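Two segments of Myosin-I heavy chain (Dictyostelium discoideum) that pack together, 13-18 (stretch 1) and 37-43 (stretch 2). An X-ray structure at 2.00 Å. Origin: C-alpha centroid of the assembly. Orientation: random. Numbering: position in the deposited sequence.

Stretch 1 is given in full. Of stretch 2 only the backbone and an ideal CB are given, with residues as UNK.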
# COMPACT_ATOMS: atom_id res chain seq x y z
N ARG A 13 -38.46 -0.03 10.33
CA ARG A 13 -37.15 -0.67 10.57
C ARG A 13 -36.51 -0.32 11.91
O ARG A 13 -35.85 -1.18 12.50
CB ARG A 13 -36.17 -0.35 9.42
CG ARG A 13 -36.61 -0.82 8.03
CD ARG A 13 -35.74 -0.19 6.95
NE ARG A 13 -36.03 -0.70 5.61
CZ ARG A 13 -36.92 -0.18 4.78
NH1 ARG A 13 -37.66 0.86 5.15
NH2 ARG A 13 -37.10 -0.71 3.57
N PHE A 14 -36.65 0.92 12.37
CA PHE A 14 -36.05 1.34 13.64
C PHE A 14 -36.81 0.71 14.80
O PHE A 14 -38.02 0.52 14.70
CB PHE A 14 -36.06 2.88 13.77
CG PHE A 14 -34.77 3.61 13.47
CD1 PHE A 14 -34.03 3.32 12.33
CD2 PHE A 14 -34.32 4.63 14.30
CE1 PHE A 14 -32.85 4.01 12.04
CE2 PHE A 14 -33.14 5.34 14.01
CZ PHE A 14 -32.41 5.02 12.88
N ARG A 15 -36.09 0.40 15.89
CA ARG A 15 -36.66 -0.18 17.11
C ARG A 15 -37.72 0.77 17.70
O ARG A 15 -38.85 0.35 17.94
CB ARG A 15 -35.57 -0.46 18.15
CG ARG A 15 -34.57 -1.54 17.76
CD ARG A 15 -33.82 -2.05 18.98
NE ARG A 15 -32.65 -2.86 18.64
CZ ARG A 15 -32.69 -4.17 18.39
NH1 ARG A 15 -33.85 -4.83 18.40
NH2 ARG A 15 -31.57 -4.83 18.11
N SER A 16 -37.35 2.07 17.87
CA SER A 16 -38.18 3.14 18.43
C SER A 16 -39.51 3.34 17.71
O SER A 16 -40.52 3.62 18.37
CB SER A 16 -37.40 4.46 18.50
OG SER A 16 -37.09 4.94 17.20
N PHE A 17 -39.53 3.19 16.38
CA PHE A 17 -40.74 3.32 15.56
C PHE A 17 -41.60 2.05 15.61
O PHE A 17 -42.82 2.14 15.50
CB PHE A 17 -40.40 3.69 14.12
CG PHE A 17 -39.97 5.13 13.93
CD1 PHE A 17 -38.65 5.51 14.17
CD2 PHE A 17 -40.87 6.10 13.51
CE1 PHE A 17 -38.25 6.84 14.01
CE2 PHE A 17 -40.47 7.42 13.35
CZ PHE A 17 -39.17 7.79 13.59
N LYS A 18 -40.96 0.88 15.74
CA LYS A 18 -41.62 -0.42 15.81
C LYS A 18 -42.34 -0.63 17.16
O LYS A 18 -43.49 -1.05 17.17
CB LYS A 18 -40.62 -1.55 15.52
CG LYS A 18 -40.35 -1.78 14.05
CD LYS A 18 -39.35 -2.91 13.85
CE LYS A 18 -39.19 -3.34 12.42
NZ LYS A 18 -40.43 -3.95 11.86
N UNK A 37 -41.48 9.63 22.00
CA UNK A 37 -41.35 10.09 20.60
C UNK A 37 -40.28 9.27 19.83
O UNK A 37 -39.09 9.33 20.17
CB UNK A 37 -40.99 11.58 20.57
N UNK A 38 -40.70 8.49 18.79
CA UNK A 38 -39.74 7.64 18.06
C UNK A 38 -38.63 8.38 17.30
O UNK A 38 -37.56 7.80 17.08
CB UNK A 38 -40.51 6.78 17.06
N UNK A 39 -38.89 9.65 16.93
CA UNK A 39 -37.94 10.49 16.20
C UNK A 39 -36.68 10.85 17.02
O UNK A 39 -35.66 11.19 16.42
CB UNK A 39 -38.64 11.77 15.76
N UNK A 40 -36.73 10.72 18.37
CA UNK A 40 -35.60 11.01 19.28
C UNK A 40 -34.37 10.08 19.03
O UNK A 40 -33.26 10.36 19.51
CB UNK A 40 -36.07 10.86 20.73
N UNK A 41 -34.59 8.97 18.28
CA UNK A 41 -33.55 8.02 17.92
C UNK A 41 -32.61 8.63 16.88
O UNK A 41 -31.47 8.20 16.78
CB UNK A 41 -34.17 6.72 17.39
N UNK A 42 -33.10 9.65 16.12
CA UNK A 42 -32.33 10.37 15.11
C UNK A 42 -31.48 11.51 15.71
O UNK A 42 -30.76 12.18 14.98
CB UNK A 42 -33.28 10.93 14.05
N UNK A 43 -31.59 11.74 17.03
CA UNK A 43 -30.90 12.85 17.66
C UNK A 43 -29.71 12.42 18.50
O UNK A 43 -29.75 11.35 19.13
CB UNK A 43 -31.88 13.64 18.53

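Stretch 1 enters its helix after Phe 14, at the N-cap position, and offers stretch 2 the rings of Phe 14 and Phe 17 and the hydroxyl of Ser 16. Stretch 2 meets this surface with a short 3-10 segment over positions 38 to 41.

At position 37 CA-to-CB points away, and nothing of stretch 1 lies within 5.5 Å of the ideal CB. Phi is positive (83°), which favors glycine, but a small polar hydrogen-bond acceptor would also suit. The residue is Asp 37, whose OD1 serves the turn that follows.

Position 38 points toward stretch 1, its ideal CB 3.6 Å from CG of Phe 17 and 3.4 Å from O of Ser 16. A compact apolar side chain would fit against the ring, and phi of -64° also admits proline. Pro 38 is found. Its CB sits 3.5 Å from the centroid of the Phe 17 ring, a CH-pi contact over the face. Its carbonyl accepts a hydrogen bond from the hydroxyl of Ser 16 (OG to O of Pro 38, 2.9 Å), tying the side chain of Ser 16 to the backbone of stretch 2 where the two chains come closest.

Position 39 points away, yet its ideal CB is 4.6 Å from CZ of Phe 17, so a side chain of moderate length could bend back to the ring; polar or apolar groups are both plausible. Asn 39 places OD1 3.4 Å from CZ of Phe 17, at the ring edge, while its ND2 donates to OD1 of Asp 37 (2.9 Å).

Position 40 points sideways into space that stretch 1 leaves empty, so many residues, particularly polar ones, would do. Thr 40 turns its OG1 back to donate to O of Asp 37 at 2.9 Å.

Position 41 points toward stretch 1, with the ideal CB 3.4 Å from OG of Ser 16 and 3.7 Å from CD2 of Phe 14. Such close neighbors favor a small side chain, alanine above all, with glycine or serine possible. Ala 41 rests its methyl at the edge of the Phe 14 ring.

At position 42 CA-to-CB runs sideways and nothing of stretch 1 lies within 5.5 Å of the ideal CB, but the two phenylalanine rings lie within reach of a long apolar or aromatic side chain. Phe 42 forms an offset stack with Phe 14, centroids 5.0 Å apart, and brings CE2 to 3.6 Å from CE1 of Phe 17.

Position 43 is out of reach; Tyr 43 makes no contact with stretch 1.

Stretch 2 37-43: DPNTAFY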
# COMPACT_ATOMS: atom_id res chain seq x y z
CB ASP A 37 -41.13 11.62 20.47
CG ASP A 37 -40.85 12.13 19.06
OD1 ASP A 37 -41.40 11.55 18.09
OD2 ASP A 37 -40.13 13.14 18.94
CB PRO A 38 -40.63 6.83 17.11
CG PRO A 38 -41.86 7.66 16.94
CD PRO A 38 -42.07 8.29 18.29
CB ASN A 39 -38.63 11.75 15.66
CG ASN A 39 -39.77 11.45 14.70
OD1 ASN A 39 -39.57 11.18 13.52
ND2 ASN A 39 -40.99 11.51 15.21
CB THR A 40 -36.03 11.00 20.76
OG1 THR A 40 -36.43 9.68 21.14
CG2 THR A 40 -37.15 11.99 21.05
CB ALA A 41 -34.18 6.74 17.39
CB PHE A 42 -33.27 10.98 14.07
CG PHE A 42 -33.95 10.01 13.14
CD1 PHE A 42 -33.22 9.25 12.24
CD2 PHE A 42 -35.34 9.89 13.13
CE1 PHE A 42 -33.85 8.37 11.36
CE2 PHE A 42 -35.97 9.02 12.24
CZ PHE A 42 -35.22 8.27 11.36
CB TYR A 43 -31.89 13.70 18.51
CG TYR A 43 -33.12 14.20 17.79
CD1 TYR A 43 -33.08 14.56 16.45
CD2 TYR A 43 -34.32 14.40 18.47
CE1 TYR A 43 -34.21 15.00 15.77
CE2 TYR A 43 -35.45 14.89 17.82
CZ TYR A 43 -35.39 15.18 16.47
OH TYR A 43 -36.50 15.66 15.80
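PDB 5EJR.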